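Local coordinates for UDP-galactopyranose mutase (Deinococcus radiodurans, PDB 3HDQ), which binds FAD and UDP-galactopyranose and, like other members of its family, probably interconverts UDP-galactopyranose and UDP-galactofuranose, at residues Leu119-Ile122 / Pro123-Asp127; Asp170-Lys174 / Phe175-Tyr179; Gly178-Arg181 / Lys182-Leu186. All coordinates share one frame; numbering follows the deposited sequence.

Contact 1: Leu119-Ile122 / Pro123-Asp127; sequences LLPI and PINLD
Ile-122 and Pro-123 are joined by a cis peptide, which brings their CA atoms to 3.0 Å and folds the chain back on itself where the extended run of 119-122 gives way to 123-127. The bend sets two carbonyl oxygens against each other: Pro-121 O lies 3.2 Å from Pro-123 O, neither of which can donate, and Pro-121 O takes a hydrogen bond from the Thr-128 hydroxyl instead. On the outside of the bend Ile-122 holds CG1 anti to its backbone N (chi1 179°), which lays that branch along the proline, with CG1 3.6 Å from Pro-123 CA. The branch ends in CD1, which meets Ile-124 CG1 at 4.2 Å, an apolar touch at van der Waals distance. This is the junction of strand 118-122, an outermost strand of the mixed sheet within the chain, with helix 126-133. Asn-125 is the N-cap of that helix: its OD1 accepts from the backbone N of Thr-128, while ND2 is bonded to Asp-206 O, and the two bonds together fix the rotation of the buried amide. With chi1 at 73°, CG stands between the backbone N and the carbonyl carbon, and the end of the amide comes close to Pro-121, the two side chains crossing at about a right angle, with ND2 4.1 Å from Pro-121 CB. Pro-123 packs on Tyr-209, a UDP-binding residue, and the side chain of Ile-122 reaches to about 4 Å from the bound UDP-galactose.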
# COMPACT_ATOMS: atom_id res chain seq x y z
N LEU A 119 31.10 -2.02 -20.82
CA LEU A 119 29.69 -1.63 -20.80
C LEU A 119 29.37 -0.76 -22.01
O LEU A 119 29.82 0.38 -22.12
CB LEU A 119 29.34 -0.91 -19.49
CG LEU A 119 29.53 -1.81 -18.26
CD1 LEU A 119 29.28 -1.03 -16.97
CD2 LEU A 119 28.62 -3.03 -18.36
N LEU A 120 28.58 -1.32 -22.92
CA LEU A 120 28.34 -0.72 -24.22
C LEU A 120 26.86 -0.45 -24.42
O LEU A 120 26.03 -1.22 -23.97
CB LEU A 120 28.84 -1.68 -25.32
CG LEU A 120 30.23 -1.48 -25.92
CD1 LEU A 120 31.14 -0.67 -25.00
CD2 LEU A 120 30.86 -2.83 -26.27
N PRO A 121 26.52 0.64 -25.12
CA PRO A 121 25.11 0.96 -25.36
C PRO A 121 24.38 -0.15 -26.12
O PRO A 121 24.89 -0.67 -27.12
CB PRO A 121 25.18 2.22 -26.24
CG PRO A 121 26.54 2.78 -26.02
CD PRO A 121 27.43 1.62 -25.75
N ILE A 122 23.20 -0.50 -25.62
CA ILE A 122 22.21 -1.27 -26.37
C ILE A 122 20.95 -0.43 -26.25
O ILE A 122 20.64 0.04 -25.16
CB ILE A 122 22.02 -2.69 -25.77
CG1 ILE A 122 20.97 -3.48 -26.55
CG2 ILE A 122 21.62 -2.61 -24.30
CD1 ILE A 122 21.55 -4.24 -27.71
N PRO A 123 20.24 -0.19 -27.36
CA PRO A 123 20.43 -0.64 -28.75
C PRO A 123 21.85 -0.42 -29.29
O PRO A 123 22.51 0.54 -28.91
CB PRO A 123 19.46 0.26 -29.54
CG PRO A 123 18.47 0.71 -28.59
CD PRO A 123 19.15 0.80 -27.25
N ILE A 124 22.30 -1.32 -30.15
CA ILE A 124 23.58 -1.15 -30.84
C ILE A 124 23.56 0.17 -31.60
O ILE A 124 22.62 0.44 -32.35
CB ILE A 124 23.86 -2.31 -31.83
CG1 ILE A 124 23.98 -3.64 -31.07
CG2 ILE A 124 25.10 -2.01 -32.68
CD1 ILE A 124 24.24 -4.85 -31.95
N ASN A 125 24.59 0.99 -31.41
CA ASN A 125 24.73 2.23 -32.17
C ASN A 125 26.16 2.51 -32.63
O ASN A 125 27.05 1.68 -32.46
CB ASN A 125 24.16 3.43 -31.39
CG ASN A 125 25.05 3.86 -30.22
OD1 ASN A 125 26.19 3.40 -30.09
ND2 ASN A 125 24.52 4.75 -29.38
N LEU A 126 26.37 3.70 -33.20
CA LEU A 126 27.69 4.14 -33.66
C LEU A 126 28.77 3.94 -32.58
O LEU A 126 29.81 3.33 -32.86
CB LEU A 126 27.61 5.61 -34.11
CG LEU A 126 28.61 6.19 -35.13
CD1 LEU A 126 29.37 7.41 -34.62
CD2 LEU A 126 29.57 5.13 -35.69
N ASP A 127 28.51 4.43 -31.37
CA ASP A 127 29.49 4.33 -30.29
C ASP A 127 29.71 2.88 -29.90
O ASP A 127 30.83 2.48 -29.56
CB ASP A 127 29.04 5.14 -29.05
CG ASP A 127 28.91 6.63 -29.34
OD1 ASP A 127 29.82 7.20 -29.97
OD2 ASP A 127 27.90 7.23 -28.93

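Contact 2: Asp170-Lys174 / Phe175-Tyr179; sequences DLYNK and FFRGY. With GDU (galactose-uridine-5'-diphosphate), chain K.
Arg-177 lays its CB over one face of the Tyr-172 ring, an off-centre CH-pi contact 4.2 Å from the ring centroid. A bend at chi3 (54°) then carries the guanidinium to Asn-173, whose OD1 sits over one face of it, 3.4 Å from NE; the angle is too poor for a hydrogen bond. With an alanine in place of the arginine, the CG and CD beside Tyr-172 CE2 are gone, and Asn-173 OD1 would probably lose the guanidinium it lies over. Beneath these side chains the helix widens into a pi-type turn: Tyr-172 O accepts from both Arg-177 N, at 2.9 Å and nearly straight (169°), and Phe-176 N, at 3.0 Å. A water links the next pair, giving a hydrogen to Asn-173 O and weakly accepting from Gly-178 N. Phe-175 lies alongside Leu-171, with CE1 4.0 Å from Leu-171 CD2, and Phe-175 O accepts a hydrogen bond from N3 of the uracil (3.0 Å). Phe-176 CD1 comes within 3.2 Å of the uracil O2. Lys-174 reaches back one turn, its NZ in a salt bridge with Asp-170 OD1. Within the fold, Leu-171 and Phe-175 face helix 126-133, and Phe-175 also packs on strand 111-115.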
# COMPACT_ATOMS: atom_id res chain seq x y z
N ASP A 170 28.40 -11.51 -36.19
CA ASP A 170 29.19 -11.27 -34.97
C ASP A 170 28.44 -10.41 -33.94
O ASP A 170 28.41 -10.72 -32.75
CB ASP A 170 30.54 -10.63 -35.30
CG ASP A 170 31.47 -10.63 -34.11
OD1 ASP A 170 32.08 -9.59 -33.81
OD2 ASP A 170 31.58 -11.69 -33.45
N LEU A 171 27.83 -9.33 -34.39
CA LEU A 171 27.08 -8.45 -33.50
C LEU A 171 25.87 -9.19 -32.94
O LEU A 171 25.50 -9.01 -31.77
CB LEU A 171 26.68 -7.17 -34.22
CG LEU A 171 27.88 -6.24 -34.45
CD1 LEU A 171 27.47 -5.06 -35.32
CD2 LEU A 171 28.47 -5.79 -33.10
N TYR A 172 25.28 -10.04 -33.78
CA TYR A 172 24.20 -10.92 -33.38
C TYR A 172 24.64 -11.87 -32.27
O TYR A 172 23.92 -12.07 -31.29
CB TYR A 172 23.68 -11.70 -34.59
CG TYR A 172 22.78 -12.87 -34.25
CD1 TYR A 172 21.44 -12.67 -33.98
CD2 TYR A 172 23.28 -14.17 -34.22
CE1 TYR A 172 20.60 -13.74 -33.67
CE2 TYR A 172 22.45 -15.24 -33.91
CZ TYR A 172 21.11 -15.01 -33.64
OH TYR A 172 20.28 -16.06 -33.34
N ASN A 173 25.80 -12.49 -32.43
CA ASN A 173 26.27 -13.44 -31.42
C ASN A 173 26.63 -12.73 -30.12
O ASN A 173 26.53 -13.31 -29.03
CB ASN A 173 27.49 -14.23 -31.91
CG ASN A 173 27.17 -15.18 -33.06
OD1 ASN A 173 26.03 -15.58 -33.26
ND2 ASN A 173 28.20 -15.53 -33.81
N LYS A 174 27.06 -11.47 -30.23
CA LYS A 174 27.55 -10.74 -29.07
C LYS A 174 26.48 -10.08 -28.21
O LYS A 174 26.63 -10.00 -27.00
CB LYS A 174 28.64 -9.74 -29.49
CG LYS A 174 30.02 -10.33 -29.31
CD LYS A 174 31.08 -9.66 -30.15
CE LYS A 174 32.41 -10.41 -29.97
NZ LYS A 174 33.25 -10.38 -31.20
N PHE A 175 25.40 -9.62 -28.85
CA PHE A 175 24.35 -8.88 -28.14
C PHE A 175 23.00 -9.62 -28.05
O PHE A 175 22.27 -9.44 -27.08
CB PHE A 175 24.15 -7.49 -28.78
CG PHE A 175 25.31 -6.56 -28.57
CD1 PHE A 175 26.41 -6.60 -29.41
CD2 PHE A 175 25.30 -5.64 -27.53
CE1 PHE A 175 27.49 -5.75 -29.21
CE2 PHE A 175 26.38 -4.79 -27.32
CZ PHE A 175 27.47 -4.84 -28.16
N PHE A 176 22.67 -10.44 -29.05
CA PHE A 176 21.33 -11.03 -29.13
C PHE A 176 21.20 -12.53 -28.86
O PHE A 176 20.32 -12.94 -28.09
CB PHE A 176 20.65 -10.68 -30.45
CG PHE A 176 20.22 -9.25 -30.53
CD1 PHE A 176 18.97 -8.87 -30.09
CD2 PHE A 176 21.09 -8.29 -31.01
CE1 PHE A 176 18.59 -7.56 -30.15
CE2 PHE A 176 20.71 -6.97 -31.07
CZ PHE A 176 19.46 -6.60 -30.64
N ARG A 177 22.04 -13.34 -29.50
CA ARG A 177 21.89 -14.79 -29.39
C ARG A 177 21.88 -15.27 -27.95
O ARG A 177 20.92 -15.92 -27.52
CB ARG A 177 22.97 -15.53 -30.18
CG ARG A 177 22.70 -17.04 -30.24
CD ARG A 177 23.74 -17.78 -31.06
NE ARG A 177 25.09 -17.51 -30.58
CZ ARG A 177 26.13 -18.32 -30.78
NH1 ARG A 177 25.97 -19.47 -31.44
NH2 ARG A 177 27.33 -18.00 -30.31
N GLY A 178 22.94 -14.96 -27.21
CA GLY A 178 23.05 -15.40 -25.82
C GLY A 178 21.93 -14.89 -24.92
O GLY A 178 21.41 -15.63 -24.08
N TYR A 179 21.57 -13.62 -25.07
CA TYR A 179 20.54 -13.01 -24.23
C TYR A 179 19.20 -13.71 -24.45
O TYR A 179 18.53 -14.13 -23.50
CB TYR A 179 20.40 -11.52 -24.54
CG TYR A 179 19.49 -10.78 -23.59
CD1 TYR A 179 20.02 -10.00 -22.57
CD2 TYR A 179 18.10 -10.88 -23.69
CE1 TYR A 179 19.20 -9.33 -21.68
CE2 TYR A 179 17.27 -10.22 -22.80
CZ TYR A 179 17.83 -9.44 -21.80
OH TYR A 179 17.03 -8.77 -20.92
N1 GDU K . 17.40 -8.56 -26.54
C2 GDU K . 18.60 -8.94 -26.50
N3 GDU K . 19.68 -8.53 -26.00
C4 GDU K . 19.54 -7.39 -25.30
C5 GDU K . 18.19 -6.79 -25.23
C6 GDU K . 17.17 -7.41 -25.85
O2 GDU K . 18.78 -10.16 -27.20
O4 GDU K . 20.49 -6.88 -24.72
C1D GDU K . 16.35 -9.28 -27.19
C2D GDU K . 15.70 -10.47 -26.44
O2D GDU K . 15.15 -11.44 -27.33
C3D GDU K . 14.63 -9.75 -25.64
C4D GDU K . 14.08 -8.85 -26.74
O4D GDU K . 15.21 -8.46 -27.52
O3D GDU K . 13.67 -10.67 -25.12
C5D GDU K . 13.12 -7.75 -26.30
O5D GDU K . 13.92 -6.91 -25.45
PA GDU K . 13.30 -6.10 -24.22
O1A GDU K . 14.32 -5.11 -23.77
O2A GDU K . 12.10 -5.40 -24.70
O3A GDU K . 13.04 -7.08 -22.99
PB GDU K . 11.93 -6.80 -21.90
O1B GDU K . 12.06 -7.99 -21.03
O2B GDU K . 10.52 -6.75 -22.36
O3B GDU K . 12.25 -5.52 -20.97
C1' GDU K . 11.44 -4.71 -20.10
C2' GDU K . 10.73 -3.62 -20.93
C3' GDU K . 11.83 -2.99 -21.82
C4' GDU K . 12.80 -2.20 -20.88
C5' GDU K . 13.29 -3.16 -19.76
C6' GDU K . 14.03 -2.43 -18.60
O2' GDU K . 9.62 -4.16 -21.67
O3' GDU K . 11.20 -2.15 -22.81
O4' GDU K . 12.07 -1.08 -20.34
O5' GDU K . 12.34 -4.08 -19.15
O6' GDU K . 15.47 -2.50 -18.72
O HOH W 1 24.69 -12.85 -26.79

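Contact 3: Gly178-Arg181 / Lys182-Leu186; sequences GYTR and KQWGL. With GDU (galactose-uridine-5'-diphosphate), chain K.
Thr-180 and Trp-184 pack one turn apart at the C-terminal end of helix 159-184, with Thr-180 CG2 3.7 Å from Trp-184 CD1. This is the tight, buried side, and it faces the nucleotide. Tyr-179 turns one face of its ring to the uracil, with CG 3.3 Å from GDU N3. Its CG is anti to the backbone N (chi1 -172°), which places the ring against the base. Thr-180 OG1 has two partners: it accepts from the ribose O2D at 3.0 Å and is bonded to the carbonyl of Phe-176. Gln-183 sets its CG over one face of the indole, 3.5 Å above the plane and offset toward the rim. The solvent side, at Arg-181 and Gly-185, is looser. Arg-181 extends outward to a salt bridge with Asp-187, and the exposed Gly-185 leaves the helix while its N still bonds to Arg-181 O (2.9 Å). Leu-186 O then returns to 3.2 Å from Arg-181 CA, a CA-H...O contact. Lys-182 is not loose: its NZ bonds to the carbonyls of Tyr-297, Tyr-301 and Tyr-303. The edge of the indole meets the ribose through Trp-184 NE1, which donates to GDU O3D at 3.0 Å.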
# COMPACT_ATOMS: atom_id res chain seq x y z
N GLY A 178 22.94 -14.96 -27.21
CA GLY A 178 23.05 -15.40 -25.82
C GLY A 178 21.93 -14.89 -24.92
O GLY A 178 21.41 -15.63 -24.08
N TYR A 179 21.57 -13.62 -25.07
CA TYR A 179 20.54 -13.01 -24.23
C TYR A 179 19.20 -13.71 -24.45
O TYR A 179 18.53 -14.13 -23.50
CB TYR A 179 20.40 -11.52 -24.54
CG TYR A 179 19.49 -10.78 -23.59
CD1 TYR A 179 20.02 -10.00 -22.57
CD2 TYR A 179 18.10 -10.88 -23.69
CE1 TYR A 179 19.20 -9.33 -21.68
CE2 TYR A 179 17.27 -10.22 -22.80
CZ TYR A 179 17.83 -9.44 -21.80
OH TYR A 179 17.03 -8.77 -20.92
N THR A 180 18.85 -13.82 -25.73
CA THR A 180 17.63 -14.47 -26.16
C THR A 180 17.54 -15.92 -25.68
O THR A 180 16.53 -16.31 -25.08
CB THR A 180 17.48 -14.38 -27.69
OG1 THR A 180 17.59 -13.01 -28.09
CG2 THR A 180 16.14 -14.93 -28.13
N ARG A 181 18.59 -16.71 -25.91
CA ARG A 181 18.60 -18.09 -25.45
C ARG A 181 18.32 -18.14 -23.96
O ARG A 181 17.54 -18.98 -23.50
CB ARG A 181 19.94 -18.77 -25.76
CG ARG A 181 20.18 -19.04 -27.25
CD ARG A 181 21.54 -19.73 -27.52
NE ARG A 181 21.66 -20.09 -28.93
CZ ARG A 181 22.69 -20.75 -29.46
NH1 ARG A 181 23.70 -21.12 -28.70
NH2 ARG A 181 22.69 -21.04 -30.76
N LYS A 182 18.97 -17.24 -23.22
CA LYS A 182 18.83 -17.22 -21.76
C LYS A 182 17.41 -16.78 -21.33
O LYS A 182 16.79 -17.42 -20.48
CB LYS A 182 19.91 -16.35 -21.14
CG LYS A 182 20.02 -16.48 -19.63
CD LYS A 182 21.37 -15.95 -19.11
CE LYS A 182 21.55 -14.46 -19.37
NZ LYS A 182 22.85 -13.97 -18.83
N GLN A 183 16.91 -15.70 -21.93
CA GLN A 183 15.59 -15.16 -21.62
C GLN A 183 14.42 -16.09 -21.95
O GLN A 183 13.50 -16.24 -21.14
CB GLN A 183 15.39 -13.80 -22.32
CG GLN A 183 13.97 -13.23 -22.24
CD GLN A 183 13.48 -12.98 -20.81
OE1 GLN A 183 14.22 -13.15 -19.85
NE2 GLN A 183 12.24 -12.55 -20.68
N TRP A 184 14.46 -16.72 -23.11
CA TRP A 184 13.30 -17.51 -23.57
C TRP A 184 13.47 -19.02 -23.45
O TRP A 184 12.49 -19.77 -23.44
CB TRP A 184 12.99 -17.17 -25.02
CG TRP A 184 12.68 -15.75 -25.19
CD1 TRP A 184 13.56 -14.76 -25.53
CD2 TRP A 184 11.41 -15.12 -25.01
NE1 TRP A 184 12.90 -13.55 -25.58
CE2 TRP A 184 11.59 -13.75 -25.26
CE3 TRP A 184 10.14 -15.59 -24.65
CZ2 TRP A 184 10.54 -12.83 -25.19
CZ3 TRP A 184 9.10 -14.68 -24.57
CH2 TRP A 184 9.30 -13.32 -24.84
N GLY A 185 14.71 -19.47 -23.36
CA GLY A 185 14.98 -20.89 -23.39
C GLY A 185 14.84 -21.38 -24.82
O GLY A 185 14.74 -22.58 -25.05
N LEU A 186 14.82 -20.44 -25.76
CA LEU A 186 14.78 -20.73 -27.19
C LEU A 186 15.90 -19.98 -27.92
O LEU A 186 16.29 -18.89 -27.50
CB LEU A 186 13.44 -20.28 -27.78
CG LEU A 186 12.18 -21.16 -27.81
CD1 LEU A 186 12.53 -22.64 -27.65
CD2 LEU A 186 11.17 -20.74 -26.76
N1 GDU K . 17.40 -8.56 -26.54
C2 GDU K . 18.60 -8.94 -26.50
N3 GDU K . 19.68 -8.53 -26.00
C4 GDU K . 19.54 -7.39 -25.30
C5 GDU K . 18.19 -6.79 -25.23
C6 GDU K . 17.17 -7.41 -25.85
O2 GDU K . 18.78 -10.16 -27.20
O4 GDU K . 20.49 -6.88 -24.72
C1D GDU K . 16.35 -9.28 -27.19
C2D GDU K . 15.70 -10.47 -26.44
O2D GDU K . 15.15 -11.44 -27.33
C3D GDU K . 14.63 -9.75 -25.64
C4D GDU K . 14.08 -8.85 -26.74
O4D GDU K . 15.21 -8.46 -27.52
O3D GDU K . 13.67 -10.67 -25.12
C5D GDU K . 13.12 -7.75 -26.30
O5D GDU K . 13.92 -6.91 -25.45
PA GDU K . 13.30 -6.10 -24.22
O1A GDU K . 14.32 -5.11 -23.77
O2A GDU K . 12.10 -5.40 -24.70
O3A GDU K . 13.04 -7.08 -22.99
PB GDU K . 11.93 -6.80 -21.90
O1B GDU K . 12.06 -7.99 -21.03
O2B GDU K . 10.52 -6.75 -22.36
O3B GDU K . 12.25 -5.52 -20.97
C1' GDU K . 11.44 -4.71 -20.10
C2' GDU K . 10.73 -3.62 -20.93
C3' GDU K . 11.83 -2.99 -21.82
C4' GDU K . 12.80 -2.20 -20.88
C5' GDU K . 13.29 -3.16 -19.76
C6' GDU K . 14.03 -2.43 -18.60
O2' GDU K . 9.62 -4.16 -21.67
O3' GDU K . 11.20 -2.15 -22.81
O4' GDU K . 12.07 -1.08 -20.34
O5' GDU K . 12.34 -4.08 -19.15
O6' GDU K . 15.47 -2.50 -18.72

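Contacts 2 and 3 are successive parts of helix 159-184, sharing Gly-178 and Tyr-179, whereas contact 1 belongs to a strand-to-helix junction packed against that helix. Contact 1 is wholly buried and mostly apolar, and it meets contact 2 directly: Ile-124 CD1 is 3.8 Å from Phe-175 CD1. Contacts 2 and 3 are partly buried, each with one side on the substrate and charged side chains elsewhere. Both have Tyr-179 against the uracil; contact 2 adds a backbone carbonyl to the base, contact 3 side-chain bonds to the ribose hydroxyls. Contacts 1 and 3 do not touch, their nearest atoms being about 8 Å apart.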